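Local coordinates for chemotaxis protein cheA (Thermotoga maritima, PDB 1TQG) that probably carries the phosphoryl group in chemotaxis signalling, as the histidine phosphotransfer domain of the sensor kinase CheA, at residues A[12-15]-A[16-20]; A[58-61]-A[62-66]; A[71-75]-A[76-80]; A[32-35]-A[36-39]; A[44-47]-A[48-51]. All coordinates share one frame; numbering follows the deposited sequence.

Contact 1 of 5, residues A[12-15]-A[16-20]; sequences DETK and EYLQN
Thr14 and Leu18 are set side by side, one turn apart, by their first torsions: the Thr14 methyl CG2 stands anti to the backbone N, while Leu18 has CG anti to its carbonyl carbon (chi1 -66°). They belong to the middle of helix 3-30, one member of the four-helix bundle of the Hpt domain. The two side chains point the same way, with Thr14 CG2 3.7 Å from Leu18 CD1. A beta-branched threonine suits this buried place: its methyl packs while OG1 bonds to the carbonyl of Phe10. Leu18 goes on to touch Ile96 and Thr97 of helix 83-103.

The usual i to i+4 bonds run beneath, Leu18 N to Thr14 O at 2.9 Å and Gln19 N to Lys15 O at 3.0 Å; that from Tyr17 N to Glu13 O is long and weak at 3.3 Å. Lys15, on the outer side, has a chain long enough for its ammonium to pair with Asp101 in a salt bridge. With CG beside the backbone N (chi1 -74°), the Tyr17 ring stands out from the helix with CD2 3.2 Å from Glu13 O, which lies obliquely to it.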
loop_
_atom_site.group_PDB
_atom_site.type_symbol
_atom_site.label_atom_id
_atom_site.label_comp_id
_atom_site.label_asym_id
_atom_site.label_seq_id
_atom_site.Cartn_x
_atom_site.Cartn_y
_atom_site.Cartn_z
ATOM N N ASP A 12 0.254 -13.766 3.025
ATOM C CA ASP A 12 -0.749 -13.594 4.074
ATOM C C ASP A 12 -0.573 -12.249 4.761
ATOM O O ASP A 12 -1.545 -11.513 5.064
ATOM C CB ASP A 12 -0.610 -14.762 5.063
ATOM C CG ASP A 12 -1.525 -14.750 6.223
ATOM O OD1 ASP A 12 -2.756 -14.768 6.041
ATOM O OD2 ASP A 12 -1.087 -14.675 7.389
ATOM N N GLU A 13 0.658 -11.907 5.080
ATOM C CA GLU A 13 0.908 -10.630 5.757
ATOM C C GLU A 13 0.556 -9.463 4.860
ATOM O O GLU A 13 -0.057 -8.455 5.260
ATOM C CB GLU A 13 2.349 -10.548 6.229
ATOM C CG GLU A 13 2.638 -11.579 7.331
ATOM C CD GLU A 13 2.535 -10.941 8.700
ATOM O OE1 GLU A 13 2.422 -11.780 9.631
ATOM O OE2 GLU A 13 2.587 -9.710 8.966
ATOM N N THR A 14 0.981 -9.505 3.605
ATOM C CA THR A 14 0.693 -8.437 2.655
ATOM C C THR A 14 -0.797 -8.249 2.491
ATOM O O THR A 14 -1.257 -7.093 2.410
ATOM C CB THR A 14 1.261 -8.861 1.268
ATOM O OG1 THR A 14 2.700 -8.866 1.269
ATOM C CG2 THR A 14 0.855 -7.883 0.155
ATOM N N LYS A 15 -1.582 -9.325 2.441
ATOM C CA LYS A 15 -3.035 -9.180 2.365
ATOM C C LYS A 15 -3.621 -8.455 3.568
ATOM O O LYS A 15 -4.587 -7.720 3.351
ATOM C CB LYS A 15 -3.655 -10.542 2.151
ATOM C CG LYS A 15 -3.402 -11.041 0.759
ATOM C CD LYS A 15 -4.110 -12.368 0.467
ATOM C CE LYS A 15 -4.109 -12.582 -1.023
ATOM N NZ LYS A 15 -5.234 -12.028 -1.813
ATOM N N GLU A 16 -3.095 -8.639 4.743
ATOM C CA GLU A 16 -3.590 -7.876 5.875
ATOM C C GLU A 16 -3.443 -6.397 5.660
ATOM O O GLU A 16 -4.363 -5.607 5.924
ATOM C CB GLU A 16 -2.837 -8.344 7.147
ATOM C CG GLU A 16 -3.069 -7.520 8.364
ATOM C CD GLU A 16 -2.331 -8.169 9.535
ATOM O OE1 GLU A 16 -2.516 -9.395 9.808
ATOM O OE2 GLU A 16 -1.560 -7.339 10.092
ATOM N N TYR A 17 -2.260 -5.983 5.157
ATOM C CA TYR A 17 -1.977 -4.566 4.936
ATOM C C TYR A 17 -2.783 -4.011 3.783
ATOM O O TYR A 17 -3.270 -2.879 3.861
ATOM C CB TYR A 17 -0.471 -4.291 4.722
ATOM C CG TYR A 17 0.235 -4.414 6.055
ATOM C CD1 TYR A 17 0.158 -3.460 7.055
ATOM C CD2 TYR A 17 0.921 -5.611 6.337
ATOM C CE1 TYR A 17 0.763 -3.576 8.296
ATOM C CE2 TYR A 17 1.554 -5.756 7.581
ATOM C CZ TYR A 17 1.454 -4.735 8.525
ATOM O OH TYR A 17 2.072 -4.882 9.727
ATOM N N LEU A 18 -2.991 -4.811 2.736
ATOM C CA LEU A 18 -3.860 -4.351 1.646
ATOM C C LEU A 18 -5.279 -4.192 2.129
ATOM O O LEU A 18 -5.957 -3.237 1.692
ATOM C CB LEU A 18 -3.742 -5.351 0.481
ATOM C CG LEU A 18 -2.353 -5.409 -0.211
ATOM C CD1 LEU A 18 -2.359 -6.624 -1.110
ATOM C CD2 LEU A 18 -2.074 -4.124 -0.955
ATOM N N GLN A 19 -5.796 -5.024 3.025
ATOM C CA GLN A 19 -7.130 -4.830 3.604
ATOM C C GLN A 19 -7.193 -3.573 4.440
ATOM O O GLN A 19 -8.159 -2.782 4.316
ATOM C CB GLN A 19 -7.585 -6.089 4.398
ATOM C CG GLN A 19 -9.044 -6.051 4.850
ATOM C CD GLN A 19 -10.003 -6.028 3.671
ATOM O OE1 GLN A 19 -10.072 -6.963 2.877
ATOM N NE2 GLN A 19 -10.699 -4.909 3.586
ATOM N N ASN A 20 -6.161 -3.330 5.211
ATOM C CA ASN A 20 -6.107 -2.095 5.997
ATOM C C ASN A 20 -6.174 -0.895 5.097
ATOM O O ASN A 20 -6.842 0.064 5.354
ATOM C CB ASN A 20 -4.782 -2.008 6.794
ATOM C CG ASN A 20 -4.697 -3.016 7.901
ATOM O OD1 ASN A 20 -5.656 -3.649 8.306
ATOM N ND2 ASN A 20 -3.475 -3.131 8.399
#

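Contact 2 of 5, residues A[58-61]-A[62-66]; sequences SSMA and KLCHT
The first turns of helix 58-75 are regular, with residues 58-66 keeping helical backbone angles and four successive amides reaching carbonyls one turn back, Cys64 N to Met60 O at 2.8 Å and the other three, from Lys62 N to Ser58 O, Leu63 N to Ser59 O and His65 N to Ala61 O, at 2.9 to 3.0 Å. The side chains sort by face. Met60 and Cys64, one turn apart, share the buried face: Met60 CG lies 4.1 Å from Cys64 SG. Met60 sends CG anti to its backbone N and runs extended, and its flexible thioether chain touches Ala52 of helix 35-55 and Met99 of helix 83-103. Cys64 is compact enough to pack against Leu48 and Lys49, and its SG sits 3.3 Å from Met60 O. Leu63 faces helix 83-103, where it meets Met95, Ile96 and Met99.

On the outer face Lys62 turns back toward the start of the helix. Its first torsion (chi1 -72°) sets CG beside the backbone N, 3.3 Å from Ser58 O, and a bend at chi3 (-57°) brings CE back to 3.5 Å from the same Ser58 O. His65, whose ring leads away from this turn, gives ND1 to a hydrogen bond with Glu68. Sulfur and hydrocarbon therefore line the inner face of the turn, while serines, lysine and histidine keep the outer one polar.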
loop_
_atom_site.group_PDB
_atom_site.type_symbol
_atom_site.label_atom_id
_atom_site.label_comp_id
_atom_site.label_asym_id
_atom_site.label_seq_id
_atom_site.Cartn_x
_atom_site.Cartn_y
_atom_site.Cartn_z
ATOM N N SER A 58 11.631 -6.265 -6.426
ATOM C CA SER A 58 11.975 -4.939 -6.876
ATOM C C SER A 58 10.781 -4.159 -7.395
ATOM O O SER A 58 10.630 -3.007 -7.019
ATOM C CB SER A 58 13.101 -5.122 -7.948
ATOM O OG SER A 58 12.737 -6.249 -8.736
ATOM N N SER A 59 10.005 -4.772 -8.269
ATOM C CA SER A 59 8.909 -4.038 -8.886
ATOM C C SER A 59 7.851 -3.725 -7.833
ATOM O O SER A 59 7.303 -2.630 -7.873
ATOM C CB SER A 59 8.299 -4.828 -10.074
ATOM O OG SER A 59 9.285 -4.836 -11.104
ATOM N N MET A 60 7.575 -4.661 -6.921
ATOM C CA MET A 60 6.584 -4.352 -5.913
ATOM C C MET A 60 7.120 -3.236 -5.027
ATOM O O MET A 60 6.376 -2.317 -4.631
ATOM C CB MET A 60 6.225 -5.601 -5.065
ATOM C CG MET A 60 5.291 -5.288 -3.910
ATOM S SD MET A 60 4.899 -6.795 -3.003
ATOM C CE MET A 60 4.223 -6.074 -1.481
ATOM N N ALA A 61 8.383 -3.301 -4.645
ATOM C CA ALA A 61 8.966 -2.264 -3.744
ATOM C C ALA A 61 8.882 -0.927 -4.409
ATOM O O ALA A 61 8.509 0.059 -3.782
ATOM C CB ALA A 61 10.393 -2.601 -3.388
ATOM N N LYS A 62 9.239 -0.833 -5.697
ATOM C CA LYS A 62 9.230 0.470 -6.353
ATOM C C LYS A 62 7.814 0.973 -6.504
ATOM O O LYS A 62 7.607 2.179 -6.373
ATOM C CB LYS A 62 9.932 0.336 -7.720
ATOM C CG LYS A 62 11.425 0.160 -7.577
ATOM C CD LYS A 62 12.229 0.063 -8.846
ATOM C CE LYS A 62 11.758 -1.057 -9.745
ATOM N NZ LYS A 62 12.718 -1.141 -10.916
ATOM N N LEU A 63 6.839 0.161 -6.767
ATOM C CA LEU A 63 5.446 0.578 -6.829
ATOM C C LEU A 63 4.980 1.088 -5.454
ATOM O O LEU A 63 4.363 2.157 -5.326
ATOM C CB LEU A 63 4.518 -0.515 -7.294
ATOM C CG LEU A 63 3.030 -0.240 -7.243
ATOM C CD1 LEU A 63 2.593 0.973 -8.073
ATOM C CD2 LEU A 63 2.235 -1.447 -7.708
ATOM N N CYS A 64 5.275 0.303 -4.421
ATOM C CA CYS A 64 4.919 0.788 -3.070
ATOM C C CYS A 64 5.590 2.083 -2.723
ATOM O O CYS A 64 4.975 2.914 -2.072
ATOM C CB CYS A 64 5.328 -0.279 -2.029
ATOM S SG CYS A 64 4.343 -1.794 -2.052
ATOM N N HIS A 65 6.812 2.295 -3.202
ATOM C CA HIS A 65 7.504 3.542 -2.980
ATOM C C HIS A 65 6.832 4.688 -3.724
ATOM O O HIS A 65 6.673 5.764 -3.135
ATOM C CB HIS A 65 8.975 3.410 -3.402
ATOM C CG HIS A 65 9.763 4.616 -2.911
ATOM N ND1 HIS A 65 9.611 5.307 -1.760
ATOM C CD2 HIS A 65 10.786 5.187 -3.560
ATOM C CE1 HIS A 65 10.521 6.294 -1.686
ATOM N NE2 HIS A 65 11.226 6.226 -2.794
ATOM N N THR A 66 6.479 4.524 -4.982
ATOM C CA THR A 66 5.760 5.554 -5.735
ATOM C C THR A 66 4.489 5.928 -5.015
ATOM O O THR A 66 4.111 7.107 -4.885
ATOM C CB THR A 66 5.523 5.057 -7.191
ATOM O OG1 THR A 66 6.766 4.925 -7.828
ATOM C CG2 THR A 66 4.661 5.993 -7.979
#

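Contact 3 of 5, residues A[71-75]-A[76-80]; sequences LDKAR and NSEIK
Lys73 and Glu78 meet at a Schellman motif, the helix ending that finishes helix 58-75 and turns the chain toward helix 83-103. The last carbonyls are answered from beyond the helix: Glu78 N gives a 2.9 Å bond to Lys73 O, and inside it Ser77 N binds Ala74 O at 3.0 Å. The C-prime residue, Ser77, takes the positive phi (58°) of the motif, a conformation less easily adopted by residues other than glycine or asparagine. Asn76 N is held by Asp72 O at 3.2 Å, with a weaker bond to Lys73 O, so that Lys73 O receives two amides.

Two waters add further partners. One donates to both Ala74 O and Ile79 O, giving Ala74 O a second partner; another joins Ser77 OG, at 2.7 Å, with a long, weak bond to Arg75 O. Ile79 N, by contrast, is buried without a partner. Arg75 NE makes a 2.7 Å salt bridge to Asp72 OD1, approaching from the anti side and well out of the carboxylate plane, while its guanidinium also forms a cation-pi contact with Phe42. The side chain of Glu78 crosses that of Lys73 at about a right angle, with Glu78 OE2 beside Lys73 CG. Ile79 lies against Lys73 CB and the small Ala74: Ile79 CG1 is 4.1 Å from Ala74 CB, and Ala74 CA-H points at Ile79 O, 3.5 Å from Ala74 CA.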
loop_
_atom_site.group_PDB
_atom_site.type_symbol
_atom_site.label_atom_id
_atom_site.label_comp_id
_atom_site.label_asym_id
_atom_site.label_seq_id
_atom_site.Cartn_x
_atom_site.Cartn_y
_atom_site.Cartn_z
ATOM N N LEU A 71 1.259 9.592 -0.663
ATOM C CA LEU A 71 0.726 9.806 0.670
ATOM C C LEU A 71 1.632 10.625 1.532
ATOM O O LEU A 71 1.141 11.373 2.398
ATOM C CB LEU A 71 0.363 8.485 1.390
ATOM C CG LEU A 71 -0.923 7.776 1.005
ATOM C CD1 LEU A 71 -2.164 8.564 1.473
ATOM C CD2 LEU A 71 -1.035 7.482 -0.462
ATOM N N ASP A 72 2.939 10.554 1.291
ATOM C CA ASP A 72 3.888 11.362 2.043
ATOM C C ASP A 72 3.768 12.826 1.695
ATOM O O ASP A 72 3.783 13.706 2.563
ATOM C CB ASP A 72 5.265 10.787 1.731
ATOM C CG ASP A 72 6.251 10.892 2.869
ATOM O OD1 ASP A 72 5.933 11.377 3.969
ATOM O OD2 ASP A 72 7.389 10.432 2.648
ATOM N N LYS A 73 3.606 13.107 0.404
ATOM C CA LYS A 73 3.308 14.507 -0.007
ATOM C C LYS A 73 2.031 14.972 0.675
ATOM O O LYS A 73 1.959 16.084 1.206
ATOM C CB LYS A 73 3.272 14.594 -1.513
ATOM C CG LYS A 73 4.646 14.473 -2.213
ATOM C CD LYS A 73 4.433 14.556 -3.729
ATOM C CE LYS A 73 5.756 14.493 -4.443
ATOM N NZ LYS A 73 5.632 13.936 -5.819
ATOM N N ALA A 74 1.010 14.120 0.708
ATOM C CA ALA A 74 -0.267 14.553 1.244
ATOM C C ALA A 74 -0.159 14.767 2.753
ATOM O O ALA A 74 -0.737 15.692 3.303
ATOM C CB ALA A 74 -1.309 13.509 0.911
ATOM N N ARG A 75 0.617 13.910 3.476
ATOM C CA ARG A 75 0.683 14.056 4.932
ATOM C C ARG A 75 1.460 15.332 5.305
ATOM O O ARG A 75 1.306 15.837 6.399
ATOM C CB ARG A 75 1.170 12.756 5.587
ATOM C CG ARG A 75 2.680 12.643 5.623
ATOM C CD ARG A 75 3.035 11.280 6.167
ATOM N NE ARG A 75 4.442 11.059 6.203
ATOM C CZ ARG A 75 5.274 11.143 7.257
ATOM N NH1 ARG A 75 4.871 11.439 8.457
ATOM N NH2 ARG A 75 6.576 10.876 7.071
ATOM N N ASN A 76 2.336 15.867 4.448
ATOM C CA ASN A 76 3.051 17.112 4.693
ATOM C C ASN A 76 2.332 18.269 4.029
ATOM O O ASN A 76 2.899 19.343 3.874
ATOM C CB ASN A 76 4.464 16.987 4.108
ATOM C CG ASN A 76 5.399 16.146 4.864
ATOM O OD1 ASN A 76 5.618 14.914 4.735
ATOM N ND2 ASN A 76 5.966 16.786 5.852
ATOM N N SER A 77 1.082 18.091 3.598
ATOM C CA SER A 77 0.226 19.099 2.991
ATOM C C SER A 77 0.826 19.707 1.751
ATOM O O SER A 77 0.514 20.815 1.366
ATOM C CB SER A 77 -0.114 20.212 4.016
ATOM O OG SER A 77 -0.930 19.700 5.037
ATOM N N GLU A 78 1.606 18.938 0.990
ATOM C CA GLU A 78 2.186 19.364 -0.261
ATOM C C GLU A 78 1.205 19.254 -1.418
ATOM O O GLU A 78 1.316 19.965 -2.404
ATOM C CB GLU A 78 3.482 18.584 -0.537
ATOM C CG GLU A 78 4.640 18.801 0.426
ATOM C CD GLU A 78 5.742 17.798 0.531
ATOM O OE1 GLU A 78 6.528 17.783 1.524
ATOM O OE2 GLU A 78 5.889 16.970 -0.382
ATOM N N ILE A 79 0.300 18.291 -1.268
ATOM C CA ILE A 79 -0.756 18.019 -2.223
ATOM C C ILE A 79 -2.037 17.634 -1.466
ATOM O O ILE A 79 -1.949 17.217 -0.311
ATOM C CB ILE A 79 -0.431 16.898 -3.211
ATOM C CG1 ILE A 79 -0.366 15.521 -2.539
ATOM C CG2 ILE A 79 0.884 17.143 -3.923
ATOM C CD1 ILE A 79 -0.090 14.327 -3.441
ATOM N N LYS A 80 -3.171 17.770 -2.101
ATOM C CA LYS A 80 -4.459 17.465 -1.477
ATOM C C LYS A 80 -4.921 16.103 -2.021
ATOM O O LYS A 80 -4.603 15.705 -3.145
ATOM C CB LYS A 80 -5.415 18.604 -1.808
ATOM C CG LYS A 80 -5.184 19.856 -0.926
ATOM C CD LYS A 80 -5.914 21.087 -1.392
ATOM C CE LYS A 80 -5.876 22.207 -0.347
ATOM N NZ LYS A 80 -6.417 23.508 -0.797
HETATM O O HOH W 1 -2.932 16.874 2.151
HETATM O O HOH W 2 0.218 19.009 7.391
#

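Contact 4 of 5, residues A[32-35]-A[36-39]; sequences PEDM and ELIN
Asp34 caps the amides of Glu36 and Leu37 through one carboxylate oxygen. Glu36 N reaches OD1 of Asp34 at 2.9 Å, on its anti side and 24° out of the carboxylate plane; the bond from Leu37 N to the same OD1 is weak, at 3.5 Å. With CG placed anti to the backbone N (chi1 -171°), the carboxylate is carried forward to the amides. This is the N-cap of helix 35-55, a place that suits aspartate, whose short side chain can accept from amides lacking a preceding turn and whose negative charge would probably be eased by the helix dipole. The backbone then takes over: Ile38 N binds Asp34 O at 3.1 Å, and Asn39 N binds Met35 O at 2.9 Å. Glu36, on the outside, bends away to a salt bridge with Arg43.

Packing lies around this polar start. Leu37 crosses Asp34 obliquely, Leu37 CD1 3.6 Å from Asp34 OD2, before meeting Glu27 and Leu28 of helix 3-30. Ile38, buried, contacts Leu71, Ala74 and Arg75 of helix 58-75. Met35 points the same way as Ile38, and a bend at chi2 (-70°) brings its SD alongside, 4.1 Å from Ile38 CD1.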
loop_
_atom_site.group_PDB
_atom_site.type_symbol
_atom_site.label_atom_id
_atom_site.label_comp_id
_atom_site.label_asym_id
_atom_site.label_seq_id
_atom_site.Cartn_x
_atom_site.Cartn_y
_atom_site.Cartn_z
ATOM N N PRO A 32 -11.306 13.835 3.228
ATOM C CA PRO A 32 -9.969 13.780 2.562
ATOM C C PRO A 32 -8.999 14.668 3.339
ATOM O O PRO A 32 -7.806 14.508 2.928
ATOM C CB PRO A 32 -10.199 14.240 1.143
ATOM C CG PRO A 32 -11.529 14.904 1.171
ATOM C CD PRO A 32 -12.317 14.211 2.234
ATOM N N GLU A 33 -9.343 15.519 4.292
ATOM C CA GLU A 33 -8.370 16.330 5.011
ATOM C C GLU A 33 -7.945 15.638 6.289
ATOM O O GLU A 33 -7.172 16.247 7.008
ATOM C CB GLU A 33 -8.895 17.703 5.412
ATOM C CG GLU A 33 -9.189 18.527 4.196
ATOM C CD GLU A 33 -9.656 19.930 4.544
ATOM O OE1 GLU A 33 -9.731 20.279 5.764
ATOM O OE2 GLU A 33 -9.934 20.663 3.541
ATOM N N ASP A 34 -8.466 14.425 6.545
ATOM C CA ASP A 34 -8.095 13.806 7.819
ATOM C C ASP A 34 -6.683 13.266 7.765
ATOM O O ASP A 34 -6.374 12.245 7.180
ATOM C CB ASP A 34 -9.045 12.678 8.176
ATOM C CG ASP A 34 -8.843 12.142 9.592
ATOM O OD1 ASP A 34 -7.739 12.274 10.143
ATOM O OD2 ASP A 34 -9.860 11.592 10.142
ATOM N N MET A 35 -5.795 13.978 8.420
ATOM C CA MET A 35 -4.360 13.660 8.411
ATOM C C MET A 35 -4.044 12.343 9.084
ATOM O O MET A 35 -3.023 11.712 8.781
ATOM C CB MET A 35 -3.599 14.799 9.123
ATOM C CG MET A 35 -3.418 16.015 8.299
ATOM S SD MET A 35 -2.253 15.728 6.963
ATOM C CE MET A 35 -2.616 17.113 5.902
ATOM N N GLU A 36 -4.895 11.921 10.045
ATOM C CA GLU A 36 -4.605 10.633 10.656
ATOM C C GLU A 36 -4.826 9.505 9.630
ATOM O O GLU A 36 -4.115 8.532 9.606
ATOM C CB GLU A 36 -5.437 10.459 11.919
ATOM C CG GLU A 36 -5.079 9.184 12.701
ATOM C CD GLU A 36 -3.618 8.839 12.878
ATOM O OE1 GLU A 36 -2.775 9.768 12.959
ATOM O OE2 GLU A 36 -3.227 7.641 12.960
ATOM N N LEU A 37 -5.897 9.600 8.905
ATOM C CA LEU A 37 -6.158 8.611 7.886
ATOM C C LEU A 37 -5.098 8.646 6.789
ATOM O O LEU A 37 -4.678 7.576 6.303
ATOM C CB LEU A 37 -7.524 8.788 7.296
ATOM C CG LEU A 37 -8.712 8.641 8.257
ATOM C CD1 LEU A 37 -9.986 9.065 7.579
ATOM C CD2 LEU A 37 -8.741 7.250 8.832
ATOM N N ILE A 38 -4.660 9.841 6.409
ATOM C CA ILE A 38 -3.532 9.928 5.453
ATOM C C ILE A 38 -2.333 9.197 6.021
ATOM O O ILE A 38 -1.672 8.439 5.293
ATOM C CB ILE A 38 -3.221 11.387 5.063
ATOM C CG1 ILE A 38 -4.443 12.030 4.390
ATOM C CG2 ILE A 38 -1.958 11.481 4.246
ATOM C CD1 ILE A 38 -4.245 13.509 4.214
ATOM N N ASN A 39 -2.017 9.444 7.267
ATOM C CA ASN A 39 -0.921 8.786 7.925
ATOM C C ASN A 39 -1.107 7.245 7.982
ATOM O O ASN A 39 -0.136 6.505 7.746
ATOM C CB ASN A 39 -0.701 9.309 9.330
ATOM C CG ASN A 39 -0.249 10.744 9.328
ATOM O OD1 ASN A 39 0.437 11.232 8.471
ATOM N ND2 ASN A 39 -0.559 11.432 10.389
#

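Contact 5 of 5, residues A[44-47]-A[48-51]; sequences ALHT and LKGM
His46 and Lys49, with Gly50, belong to the sequence HTLKG on helix 35-55, the hallmark of Hpt four-helix bundles, in which the histidine is the probable site of phosphorylation. Hydrogen bonds first: the four i to i+4 amides are all well made, among them Lys49 N to Leu45 O at 2.9 Å, Gly50 N to His46 O at 3.0 Å and Met51 N to Thr47 O at 2.9 Å.

The polar side chains come next. His46 carries its ring anti to the backbone N (chi1 -175°), and the Lys49 chain, bent at chi3, passes at a slant beside the imidazole, with Lys49 CE 3.8 Å from His46 ND1. Both turn to one residue of helix 58-75: His46 ND1 hydrogen-bonds to Glu68, and Lys49 NZ forms a salt bridge with its other carboxylate oxygen. Glu68 would thereby help to fix the rotation of the imidazole, and it ties the lysine beside it. Thr47 returns its hydroxyl to the carbonyl of Arg43.

Apolar packing occupies the other faces. Leu45 and Leu48 are buried, Leu45 on Leu21 and Leu71, Leu48 on Thr14 and Cys64; branched aliphatic chains suit these places between helices. Gly50, without a side chain, adds no bulk to the exposed face near the histidine. Met51, in the conformer described, packs its SD 3.9 Å from Thr47 CG2. Separately, its CG approaches a backbone oxygen, Met51 CG lying 3.2 Å from Thr47 O.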
loop_
_atom_site.group_PDB
_atom_site.type_symbol
_atom_site.label_atom_id
_atom_site.label_comp_id
_atom_site.label_asym_id
_atom_site.label_seq_id
_atom_site.Cartn_x
_atom_site.Cartn_y
_atom_site.Cartn_z
ATOM N N ALA A 44 0.843 1.917 6.063
ATOM C CA ALA A 44 0.630 0.594 5.445
ATOM C C ALA A 44 1.469 0.444 4.196
ATOM O O ALA A 44 2.077 -0.585 3.971
ATOM C CB ALA A 44 -0.868 0.456 5.140
ATOM N N LEU A 45 1.507 1.481 3.340
ATOM C CA LEU A 45 2.328 1.423 2.136
ATOM C C LEU A 45 3.788 1.292 2.473
ATOM O O LEU A 45 4.536 0.600 1.760
ATOM C CB LEU A 45 2.070 2.652 1.255
ATOM C CG LEU A 45 0.703 2.644 0.554
ATOM C CD1 LEU A 45 0.367 4.069 0.124
ATOM C CD2 LEU A 45 0.677 1.656 -0.566
ATOM N N HIS A 46 4.246 1.996 3.494
ATOM C CA HIS A 46 5.645 1.943 3.888
ATOM C C HIS A 46 5.970 0.543 4.383
ATOM O O HIS A 46 7.038 -0.010 4.055
ATOM C CB HIS A 46 5.856 3.032 4.981
ATOM C CG HIS A 46 7.295 3.102 5.341
ATOM N ND1 HIS A 46 8.237 3.578 4.486
ATOM C CD2 HIS A 46 7.939 2.861 6.493
ATOM C CE1 HIS A 46 9.387 3.578 5.027
ATOM N NE2 HIS A 46 9.290 3.117 6.253
ATOM N N THR A 47 5.082 -0.086 5.149
ATOM C CA THR A 47 5.316 -1.455 5.611
ATOM C C THR A 47 5.407 -2.396 4.405
ATOM O O THR A 47 6.285 -3.270 4.292
ATOM C CB THR A 47 4.208 -1.959 6.575
ATOM O OG1 THR A 47 4.328 -1.242 7.811
ATOM C CG2 THR A 47 4.376 -3.421 6.911
ATOM N N LEU A 48 4.483 -2.259 3.443
ATOM C CA LEU A 48 4.539 -3.120 2.232
ATOM C C LEU A 48 5.830 -2.937 1.480
ATOM O O LEU A 48 6.407 -3.914 1.014
ATOM C CB LEU A 48 3.319 -2.820 1.377
ATOM C CG LEU A 48 1.947 -3.304 1.876
ATOM C CD1 LEU A 48 0.840 -2.610 1.110
ATOM C CD2 LEU A 48 1.872 -4.815 1.781
ATOM N N LYS A 49 6.310 -1.709 1.365
ATOM C CA LYS A 49 7.568 -1.459 0.664
ATOM C C LYS A 49 8.684 -2.205 1.343
ATOM O O LYS A 49 9.556 -2.816 0.696
ATOM C CB LYS A 49 7.864 0.041 0.675
ATOM C CG LYS A 49 9.078 0.477 -0.154
ATOM C CD LYS A 49 9.442 1.904 0.061
ATOM C CE LYS A 49 10.001 2.306 1.405
ATOM N NZ LYS A 49 10.707 3.608 1.474
ATOM N N GLY A 50 8.731 -2.116 2.662
ATOM C CA GLY A 50 9.792 -2.781 3.390
ATOM C C GLY A 50 9.728 -4.304 3.300
ATOM O O GLY A 50 10.761 -4.985 3.197
ATOM N N MET A 51 8.523 -4.860 3.361
ATOM C CA MET A 51 8.378 -6.310 3.153
ATOM C C MET A 51 8.867 -6.721 1.793
ATOM O O MET A 51 9.584 -7.734 1.635
ATOM C CB MET A 51 6.890 -6.637 3.315
ATOM C CG MET A 51 6.458 -6.409 4.747
ATOM S SD MET A 51 4.702 -6.736 4.860
ATOM C CE MET A 51 4.730 -8.519 4.582
#

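How the contacts relate
All five contacts are local and follow in series, in the order 1, 4, 5, 2, 3; each is a continuous stretch, so none closes a loop, and none encloses or crosses another. Contact 1 lies within helix 3-30. Contact 4 leads the chain out of the loop into helix 35-55, which contact 5 continues toward the centre of the bundle. Contact 2 opens helix 58-75, and contact 3 ends it and begins the loop to helix 83-103. Packing ties them across helices: contact 5 touches contact 1 through Tyr17 and Thr47 and contact 2 through Cys64 and Lys49. Contacts 3 and 4, with centres about 9 Å apart, meet at one end of the bundle, where Met35 lies against Ser77.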